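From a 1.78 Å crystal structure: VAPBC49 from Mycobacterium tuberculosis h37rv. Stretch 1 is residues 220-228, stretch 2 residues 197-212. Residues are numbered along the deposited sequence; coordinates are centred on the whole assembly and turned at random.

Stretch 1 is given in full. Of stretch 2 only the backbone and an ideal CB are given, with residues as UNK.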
# COMPACT_ATOMS: atom_id res chain seq x y z
N ALA A 220 -17.80 -0.91 16.18
CA ALA A 220 -19.09 -1.38 15.66
C ALA A 220 -18.86 -2.23 14.42
O ALA A 220 -19.41 -3.32 14.28
CB ALA A 220 -20.00 -0.23 15.33
N VAL A 221 -18.04 -1.72 13.51
CA VAL A 221 -17.74 -2.50 12.28
C VAL A 221 -17.00 -3.80 12.62
O VAL A 221 -17.36 -4.87 12.11
CB VAL A 221 -16.97 -1.63 11.25
CG1 VAL A 221 -16.56 -2.48 10.01
CG2 VAL A 221 -17.88 -0.46 10.80
N ALA A 222 -16.02 -3.73 13.52
CA ALA A 222 -15.23 -4.91 13.88
C ALA A 222 -16.12 -6.02 14.43
O ALA A 222 -16.02 -7.18 14.02
CB ALA A 222 -14.14 -4.56 14.87
N ASP A 223 -17.02 -5.65 15.34
CA ASP A 223 -18.01 -6.59 15.87
C ASP A 223 -18.96 -7.16 14.81
O ASP A 223 -19.23 -8.38 14.79
CB ASP A 223 -18.79 -5.92 17.01
CG ASP A 223 -17.90 -5.60 18.22
OD1 ASP A 223 -16.77 -6.15 18.35
OD2 ASP A 223 -18.34 -4.76 19.03
N ASP A 224 -19.46 -6.29 13.93
CA ASP A 224 -20.39 -6.69 12.91
C ASP A 224 -19.76 -7.63 11.88
O ASP A 224 -20.48 -8.41 11.27
CB ASP A 224 -20.97 -5.46 12.18
CG ASP A 224 -22.02 -4.72 13.02
OD1 ASP A 224 -22.35 -5.19 14.12
OD2 ASP A 224 -22.51 -3.66 12.59
N TYR A 225 -18.44 -7.52 11.68
CA TYR A 225 -17.77 -8.24 10.59
C TYR A 225 -16.74 -9.29 11.06
O TYR A 225 -16.04 -9.90 10.25
CB TYR A 225 -17.18 -7.27 9.54
CG TYR A 225 -18.31 -6.58 8.78
CD1 TYR A 225 -18.86 -7.15 7.63
CD2 TYR A 225 -18.87 -5.39 9.26
CE1 TYR A 225 -19.94 -6.54 6.95
CE2 TYR A 225 -19.93 -4.79 8.60
CZ TYR A 225 -20.45 -5.35 7.44
OH TYR A 225 -21.54 -4.72 6.82
N GLY A 226 -16.67 -9.47 12.38
CA GLY A 226 -15.92 -10.60 12.96
C GLY A 226 -14.41 -10.43 12.94
O GLY A 226 -13.68 -11.40 12.77
N VAL A 227 -13.97 -9.19 13.07
CA VAL A 227 -12.54 -8.88 13.09
C VAL A 227 -12.34 -7.96 14.27
O VAL A 227 -13.30 -7.68 15.01
CB VAL A 227 -12.06 -8.16 11.78
CG1 VAL A 227 -11.99 -9.12 10.63
CG2 VAL A 227 -12.95 -7.00 11.43
N THR A 228 -11.11 -7.50 14.46
CA THR A 228 -10.79 -6.60 15.53
C THR A 228 -10.66 -5.18 14.96
O THR A 228 -10.48 -5.04 13.74
CB THR A 228 -9.52 -7.13 16.22
OG1 THR A 228 -9.48 -6.70 17.59
CG2 THR A 228 -8.33 -6.65 15.52
N UNK A 197 -10.13 -11.48 1.39
CA UNK A 197 -10.95 -11.71 2.62
C UNK A 197 -10.10 -11.75 3.84
O UNK A 197 -8.91 -12.15 3.77
CB UNK A 197 -11.74 -13.02 2.53
N UNK A 198 -10.68 -11.33 4.97
CA UNK A 198 -10.12 -11.58 6.27
C UNK A 198 -10.15 -13.11 6.44
O UNK A 198 -11.22 -13.72 6.42
CB UNK A 198 -10.89 -10.85 7.37
N UNK A 199 -8.98 -13.74 6.55
CA UNK A 199 -8.89 -15.21 6.71
C UNK A 199 -9.74 -15.64 7.93
O UNK A 199 -10.36 -16.71 7.93
CB UNK A 199 -7.44 -15.65 6.88
N UNK A 200 -9.73 -14.81 8.96
CA UNK A 200 -10.34 -15.14 10.25
C UNK A 200 -11.86 -15.13 10.28
O UNK A 200 -12.46 -15.83 11.11
CB UNK A 200 -9.83 -14.16 11.31
N UNK A 201 -12.49 -14.36 9.40
CA UNK A 201 -13.99 -14.37 9.33
C UNK A 201 -14.57 -14.69 7.96
O UNK A 201 -15.79 -14.84 7.83
CB UNK A 201 -14.53 -13.01 9.76
N UNK A 202 -13.73 -14.76 6.91
CA UNK A 202 -14.18 -14.98 5.54
C UNK A 202 -14.89 -13.80 4.90
O UNK A 202 -15.45 -13.91 3.80
CB UNK A 202 -15.11 -16.19 5.51
N UNK A 203 -14.82 -12.63 5.57
CA UNK A 203 -15.44 -11.40 5.03
C UNK A 203 -14.54 -10.67 4.03
O UNK A 203 -13.37 -10.53 4.28
CB UNK A 203 -15.79 -10.45 6.18
N UNK A 204 -15.13 -10.24 2.92
CA UNK A 204 -14.42 -9.44 1.91
C UNK A 204 -14.03 -8.12 2.54
O UNK A 204 -14.87 -7.43 3.13
CB UNK A 204 -15.28 -9.21 0.66
N UNK A 205 -12.74 -7.78 2.42
CA UNK A 205 -12.27 -6.47 2.82
C UNK A 205 -13.21 -5.40 2.26
O UNK A 205 -13.53 -4.43 2.96
CB UNK A 205 -10.83 -6.24 2.34
N UNK A 206 -13.66 -5.56 1.02
CA UNK A 206 -14.53 -4.56 0.39
C UNK A 206 -15.79 -4.29 1.23
O UNK A 206 -16.32 -3.18 1.24
CB UNK A 206 -14.93 -5.02 -1.01
N UNK A 207 -16.25 -5.31 1.97
CA UNK A 207 -17.53 -5.18 2.67
C UNK A 207 -17.46 -4.42 4.00
O UNK A 207 -18.51 -4.05 4.58
CB UNK A 207 -18.10 -6.58 2.93
N UNK A 208 -16.24 -4.12 4.47
CA UNK A 208 -16.14 -3.31 5.69
C UNK A 208 -16.01 -1.82 5.37
O UNK A 208 -16.12 -0.97 6.26
CB UNK A 208 -14.94 -3.77 6.53
N UNK A 209 -15.75 -1.51 4.10
CA UNK A 209 -15.43 -0.10 3.70
C UNK A 209 -16.65 0.80 3.71
O UNK A 209 -16.60 1.94 4.19
CB UNK A 209 -14.81 -0.07 2.30
N UNK A 210 -17.76 0.29 3.17
CA UNK A 210 -18.99 1.06 3.10
C UNK A 210 -19.43 1.52 4.49
O UNK A 210 -19.66 2.71 4.71
CB UNK A 210 -20.10 0.23 2.44
N UNK A 211 -19.56 0.58 5.44
CA UNK A 211 -19.96 0.93 6.80
C UNK A 211 -19.02 1.98 7.47
O UNK A 211 -19.51 2.91 8.12
CB UNK A 211 -20.00 -0.34 7.65
N UNK A 212 -17.71 1.83 7.30
CA UNK A 212 -16.75 2.80 7.88
C UNK A 212 -16.92 4.16 7.21
O UNK A 212 -16.98 5.19 7.88
CB UNK A 212 -15.31 2.31 7.72

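Position 197 starts in extended strand geometry, its CB beyond reach of stretch 1, so nothing there restricts the choice; it is Val 197. At 198 the CB points toward stretch 1 and lies 3.8 Å from Val 227 CG1. An apolar side chain suits a methyl so near, and several would serve. The residue is Phe 198: Val 227 CG1 sits over one face of its ring, 3.7 Å from the centroid, a CH-pi contact.

Position 199 meets nothing of stretch 1, and Asp 199 bonds elsewhere in the structure. Position 200 has room for a side chain, its ideal CB being 5.0 Å from Gly 226 O; Gly 200 leaves that room unused.

At 201 the ideal CB stands 3.5 Å from both Tyr 225 O and Gly 226 O, at the end of a helix where carbonyls lack partners from a further turn. A short donor is favoured: serine, threonine or perhaps cysteine. Ser 201 (chi1 p) donates from OG to Tyr 225 O at 3.2 Å. Position 202 has phi 72°, which favours glycine, and its CB direction leads away; it is Gly 202.

Position 203 points toward Tyr 225, its ideal CB 4.1 Å from Tyr 225 O. A compact apolar group could pack beside the ring, and Val 203 does so, CG1 lying 3.8 Å from Tyr 225 CD1.

Positions 204, 205, 206, 209 and 210 make no contact with stretch 1; they hold Arg 204, Val 205, Ala 206, Leu 209 and Gly 210.

At 207 the CB points sideways, with its ideal position 4.4 Å from Tyr 225 CE1, so a polar chain could pass the ring and turn outward. Asp 207 leads away and forms a salt bridge, OD1 to Arg 204 NH2 at 2.8 Å. Its backbone O and Tyr 225 OH are joined through a water, 2.8 Å from each.

Position 208, also sideways, has an ideal CB 4.0 Å from Val 221 CG1 and 4.9 Å from Tyr 225 CG. Valine, isoleucine or leucine would suit this apolar corner; Val 208 places CG1 3.7 Å from Tyr 225 CG.

At 211 the CB points toward Val 221 CG2, 3.8 Å from its ideal position, and phi of -57° permits proline among other apolar residues. Pro 211 brings CG 3.6 Å from Tyr 225 OH; having no N-H, it leaves the helix kinked. The ideal CB of 212 points sideways, 4.9 Å from Val 221 CG2, so an apolar chain long enough to turn back is well suited; Leu 212 does this, with CD2 3.7 Å from Val 221 CG2.

Stretch 2 197-212: VFDGSGVRVADVLGPL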
# COMPACT_ATOMS: atom_id res chain seq x y z
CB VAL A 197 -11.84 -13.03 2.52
CG1 VAL A 197 -12.82 -12.97 1.37
CG2 VAL A 197 -10.95 -14.29 2.44
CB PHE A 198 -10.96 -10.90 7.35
CG PHE A 198 -10.90 -9.38 7.31
CD1 PHE A 198 -9.84 -8.72 7.91
CD2 PHE A 198 -11.93 -8.65 6.72
CE1 PHE A 198 -9.80 -7.27 7.92
CE2 PHE A 198 -11.90 -7.23 6.69
CZ PHE A 198 -10.83 -6.55 7.27
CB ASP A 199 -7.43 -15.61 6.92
CG ASP A 199 -7.21 -17.13 6.92
OD1 ASP A 199 -7.92 -17.84 6.16
OD2 ASP A 199 -6.28 -17.55 7.64
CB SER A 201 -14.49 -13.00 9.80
OG SER A 201 -14.11 -12.01 8.83
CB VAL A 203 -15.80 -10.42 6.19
CG1 VAL A 203 -16.28 -9.04 5.66
CG2 VAL A 203 -16.82 -11.08 7.13
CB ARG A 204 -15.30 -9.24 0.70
CG ARG A 204 -15.46 -10.50 -0.16
CD ARG A 204 -16.23 -10.22 -1.45
NE ARG A 204 -17.12 -9.09 -1.25
CZ ARG A 204 -17.64 -8.35 -2.22
NH1 ARG A 204 -17.39 -8.66 -3.49
NH2 ARG A 204 -18.43 -7.32 -1.91
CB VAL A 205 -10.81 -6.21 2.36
CG1 VAL A 205 -10.44 -4.69 2.58
CG2 VAL A 205 -9.87 -7.09 3.16
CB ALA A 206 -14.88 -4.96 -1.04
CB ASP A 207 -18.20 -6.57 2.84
CG ASP A 207 -18.71 -7.12 1.51
OD1 ASP A 207 -19.03 -6.31 0.62
OD2 ASP A 207 -18.76 -8.36 1.33
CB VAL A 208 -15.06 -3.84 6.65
CG1 VAL A 208 -15.33 -5.34 6.99
CG2 VAL A 208 -13.63 -3.59 6.13
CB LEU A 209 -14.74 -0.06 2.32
CG LEU A 209 -13.41 -0.83 2.25
CD1 LEU A 209 -12.69 -0.67 0.92
CD2 LEU A 209 -12.48 -0.41 3.39
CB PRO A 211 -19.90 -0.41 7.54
CG PRO A 211 -20.09 -1.42 6.45
CD PRO A 211 -19.42 -0.88 5.28
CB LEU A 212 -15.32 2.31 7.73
CG LEU A 212 -14.87 1.19 8.64
CD1 LEU A 212 -13.48 0.70 8.25
CD2 LEU A 212 -14.95 1.62 10.14
O HOH W 1 -21.23 -4.26 4.05
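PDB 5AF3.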